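Local structure of phosphoribosylaminoimidazole-succinocarboxamide synthase (Thermotoga maritima, 1KUT) at residues H62-I67 against K73-K78. The protein catalyses the ATP-dependent joining of L-aspartate to the carboxylate of carboxyaminoimidazole ribonucleotide, forming SAICAR in de novo purine biosynthesis. Numbering follows the deposited sequence.
Sequences HLVEYI and KVIPLK
Lys73 O accepts two backbone N-H groups, from Val64 N at 2.6 Å and Glu65 N at 3.2 Å. This is a classic beta bulge in the hairpin of strands 63-67 and 71-74. The first bond runs nearly along the C=O axis; the second lies in the carbonyl plane, on a lone pair. Lys73 N returns a bond to Glu65 O, and Ile75 N binds His62 O at 2.9 Å just past the strand end. The hairpin edges a sheet that continues through strand 16-21, to which Val74 is tied by a backbone hydrogen bond with Ala17.

With chi1 at 74°, the His62 ring is swung alongside Val74, pointing the same way. Val74 CG1 lies over the centre of one ring face, 3.6 Å from the centroid, a CH-pi contact. Leu77 CD1 reaches His62 CB at 3.5 Å. Replacing His62 by an alanine would probably leave Val74 CG1 without the ring it packs on and open a gap there.

From the residue opposite the bulge, the extended Lys73 side chain runs obliquely across those of Val64 and Glu65, with Lys73 CE on Val64 CG1. Its salt bridge to Glu65 is long, and Lys73 also makes a cation-pi contact with Tyr16. Val64 CG2 presses tightly on Ile75 CG2, at 3.4 Å.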
ATOM      1  N   HIS B  62     -23.060   8.579  10.234  1.00 17.26           N
ATOM      2  CA  HIS B  62     -24.144   7.721  10.693  1.00 17.21           C
ATOM      3  C   HIS B  62     -24.791   8.092  12.031  1.00 17.33           C
ATOM      4  O   HIS B  62     -25.733   7.425  12.463  1.00 16.92           O
ATOM      5  CB  HIS B  62     -23.666   6.242  10.689  1.00 16.80           C
ATOM      6  CG  HIS B  62     -22.716   5.876  11.798  1.00 16.78           C
ATOM      7  ND1 HIS B  62     -21.917   6.797  12.449  1.00 17.17           N
ATOM      8  CD2 HIS B  62     -22.406   4.668  12.331  1.00 16.62           C
ATOM      9  CE1 HIS B  62     -21.159   6.174  13.335  1.00 16.81           C
ATOM     10  NE2 HIS B  62     -21.436   4.882  13.281  1.00 17.54           N
ATOM     11  N   LEU B  63     -24.317   9.163  12.675  1.00 18.07           N
ATOM     12  CA  LEU B  63     -24.892   9.566  13.960  1.00 18.86           C
ATOM     13  C   LEU B  63     -26.305  10.129  13.874  1.00 19.72           C
ATOM     14  O   LEU B  63     -26.569  11.079  13.125  1.00 19.55           O
ATOM     15  CB  LEU B  63     -24.018  10.616  14.663  1.00 18.18           C
ATOM     16  CG  LEU B  63     -24.644  11.316  15.892  1.00 18.09           C
ATOM     17  CD1 LEU B  63     -24.846  10.296  17.025  1.00 17.06           C
ATOM     18  CD2 LEU B  63     -23.754  12.478  16.381  1.00 17.30           C
ATOM     19  N   VAL B  64     -27.223   9.545  14.642  1.00 20.46           N
ATOM     20  CA  VAL B  64     -28.566  10.088  14.670  1.00 21.16           C
ATOM     21  C   VAL B  64     -28.642  10.944  15.937  1.00 21.65           C
ATOM     22  O   VAL B  64     -29.093  12.084  15.882  1.00 22.03           O
ATOM     23  CB  VAL B  64     -29.647   8.987  14.682  1.00 21.52           C
ATOM     24  CG1 VAL B  64     -31.050   9.637  14.834  1.00 20.57           C
ATOM     25  CG2 VAL B  64     -29.565   8.173  13.379  1.00 20.39           C
ATOM     26  N   GLU B  65     -28.176  10.410  17.067  1.00 21.91           N
ATOM     27  CA  GLU B  65     -28.171  11.172  18.316  1.00 22.15           C
ATOM     28  C   GLU B  65     -27.373  10.485  19.407  1.00 21.94           C
ATOM     29  O   GLU B  65     -27.093   9.283  19.323  1.00 22.35           O
ATOM     30  CB  GLU B  65     -29.604  11.430  18.821  1.00 23.32           C
ATOM     31  CG  GLU B  65     -30.374  10.217  19.328  1.00 24.26           C
ATOM     32  CD  GLU B  65     -31.666  10.607  20.076  1.00 26.31           C
ATOM     33  OE1 GLU B  65     -32.659   9.837  20.011  1.00 26.44           O
ATOM     34  OE2 GLU B  65     -31.688  11.677  20.742  1.00 26.36           O
ATOM     35  N   TYR B  66     -27.006  11.244  20.436  1.00 21.37           N
ATOM     36  CA  TYR B  66     -26.238  10.701  21.552  1.00 21.12           C
ATOM     37  C   TYR B  66     -27.179  10.281  22.677  1.00 20.83           C
ATOM     38  O   TYR B  66     -28.035  11.053  23.094  1.00 20.20           O
ATOM     39  CB  TYR B  66     -25.230  11.743  22.056  1.00 21.10           C
ATOM     40  CG  TYR B  66     -24.503  11.383  23.344  1.00 21.43           C
ATOM     41  CD1 TYR B  66     -23.930  10.126  23.528  1.00 21.67           C
ATOM     42  CD2 TYR B  66     -24.358  12.324  24.367  1.00 21.74           C
ATOM     43  CE1 TYR B  66     -23.229   9.819  24.704  1.00 21.93           C
ATOM     44  CE2 TYR B  66     -23.661  12.033  25.530  1.00 21.50           C
ATOM     45  CZ  TYR B  66     -23.099  10.784  25.696  1.00 21.95           C
ATOM     46  OH  TYR B  66     -22.381  10.518  26.846  1.00 22.37           O
ATOM     47  N   ILE B  67     -27.024   9.039  23.135  1.00 20.88           N
ATOM     48  CA  ILE B  67     -27.840   8.488  24.211  1.00 21.24           C
ATOM     49  C   ILE B  67     -26.890   8.237  25.381  1.00 21.63           C
ATOM     50  O   ILE B  67     -26.303   7.159  25.505  1.00 21.08           O
ATOM     51  CB  ILE B  67     -28.503   7.152  23.802  1.00 20.85           C
ATOM     52  CG1 ILE B  67     -29.183   7.285  22.433  1.00 21.11           C
ATOM     53  CG2 ILE B  67     -29.532   6.744  24.838  1.00 21.11           C
ATOM     54  CD1 ILE B  67     -30.381   8.216  22.396  1.00 21.49           C
ATOM     55  N   LYS B  73     -27.126   6.504  18.786  1.00 21.91           N
ATOM     56  CA  LYS B  73     -28.157   5.969  17.924  1.00 21.63           C
ATOM     57  C   LYS B  73     -27.648   6.273  16.517  1.00 20.84           C
ATOM     58  O   LYS B  73     -27.462   7.438  16.140  1.00 20.69           O
ATOM     59  CB  LYS B  73     -29.494   6.652  18.186  1.00 22.15           C
ATOM     60  CG  LYS B  73     -30.660   6.068  17.398  1.00 23.58           C
ATOM     61  CD  LYS B  73     -31.896   6.899  17.697  1.00 24.99           C
ATOM     62  CE  LYS B  73     -32.907   6.893  16.559  1.00 25.89           C
ATOM     63  NZ  LYS B  73     -33.907   8.011  16.762  1.00 26.81           N
ATOM     64  N   VAL B  74     -27.406   5.222  15.749  1.00 20.22           N
ATOM     65  CA  VAL B  74     -26.880   5.387  14.405  1.00 20.57           C
ATOM     66  C   VAL B  74     -27.764   4.760  13.346  1.00 20.98           C
ATOM     67  O   VAL B  74     -28.616   3.929  13.647  1.00 21.01           O
ATOM     68  CB  VAL B  74     -25.479   4.762  14.281  1.00 19.63           C
ATOM     69  CG1 VAL B  74     -24.511   5.482  15.201  1.00 19.73           C
ATOM     70  CG2 VAL B  74     -25.537   3.282  14.632  1.00 18.80           C
ATOM     71  N   ILE B  75     -27.548   5.175  12.104  1.00 21.73           N
ATOM     72  CA  ILE B  75     -28.287   4.631  10.977  1.00 22.75           C
ATOM     73  C   ILE B  75     -27.464   3.456  10.456  1.00 23.20           C
ATOM     74  O   ILE B  75     -26.243   3.545  10.339  1.00 22.83           O
ATOM     75  CB  ILE B  75     -28.416   5.646   9.817  1.00 23.05           C
ATOM     76  CG1 ILE B  75     -27.024   6.036   9.329  1.00 23.23           C
ATOM     77  CG2 ILE B  75     -29.175   6.875  10.264  1.00 22.69           C
ATOM     78  CD1 ILE B  75     -27.028   6.920   8.095  1.00 24.71           C
ATOM     79  N   PRO B  76     -28.122   2.332  10.145  1.00 23.67           N
ATOM     80  CA  PRO B  76     -27.350   1.194   9.639  1.00 23.95           C
ATOM     81  C   PRO B  76     -26.557   1.538   8.382  1.00 24.00           C
ATOM     82  O   PRO B  76     -26.970   2.371   7.569  1.00 23.35           O
ATOM     83  CB  PRO B  76     -28.420   0.131   9.380  1.00 23.68           C
ATOM     84  CG  PRO B  76     -29.698   0.933   9.244  1.00 23.77           C
ATOM     85  CD  PRO B  76     -29.543   1.988  10.292  1.00 23.59           C
ATOM     86  N   LEU B  77     -25.400   0.905   8.244  1.00 24.53           N
ATOM     87  CA  LEU B  77     -24.551   1.120   7.082  1.00 25.05           C
ATOM     88  C   LEU B  77     -23.965  -0.214   6.700  1.00 25.34           C
ATOM     89  O   LEU B  77     -23.768  -1.068   7.556  1.00 25.61           O
ATOM     90  CB  LEU B  77     -23.404   2.070   7.414  1.00 24.67           C
ATOM     91  CG  LEU B  77     -23.664   3.537   7.771  1.00 25.16           C
ATOM     92  CD1 LEU B  77     -22.340   4.170   8.203  1.00 25.40           C
ATOM     93  CD2 LEU B  77     -24.237   4.285   6.579  1.00 24.58           C
ATOM     94  N   LYS B  78     -23.718  -0.420   5.415  1.00 25.94           N
ATOM     95  CA  LYS B  78     -23.061  -1.652   5.010  1.00 26.21           C
ATOM     96  C   LYS B  78     -21.594  -1.200   4.955  1.00 25.94           C
ATOM     97  O   LYS B  78     -21.145  -0.604   3.974  1.00 25.29           O
ATOM     98  CB  LYS B  78     -23.533  -2.133   3.632  1.00 27.53           C
ATOM     99  CG  LYS B  78     -23.176  -3.611   3.391  1.00 28.85           C
ATOM    100  CD  LYS B  78     -23.559  -4.110   1.993  1.00 30.27           C
ATOM    101  CE  LYS B  78     -23.312  -5.619   1.881  1.00 30.99           C
ATOM    102  NZ  LYS B  78     -21.913  -5.979   2.282  1.00 31.72           N
TER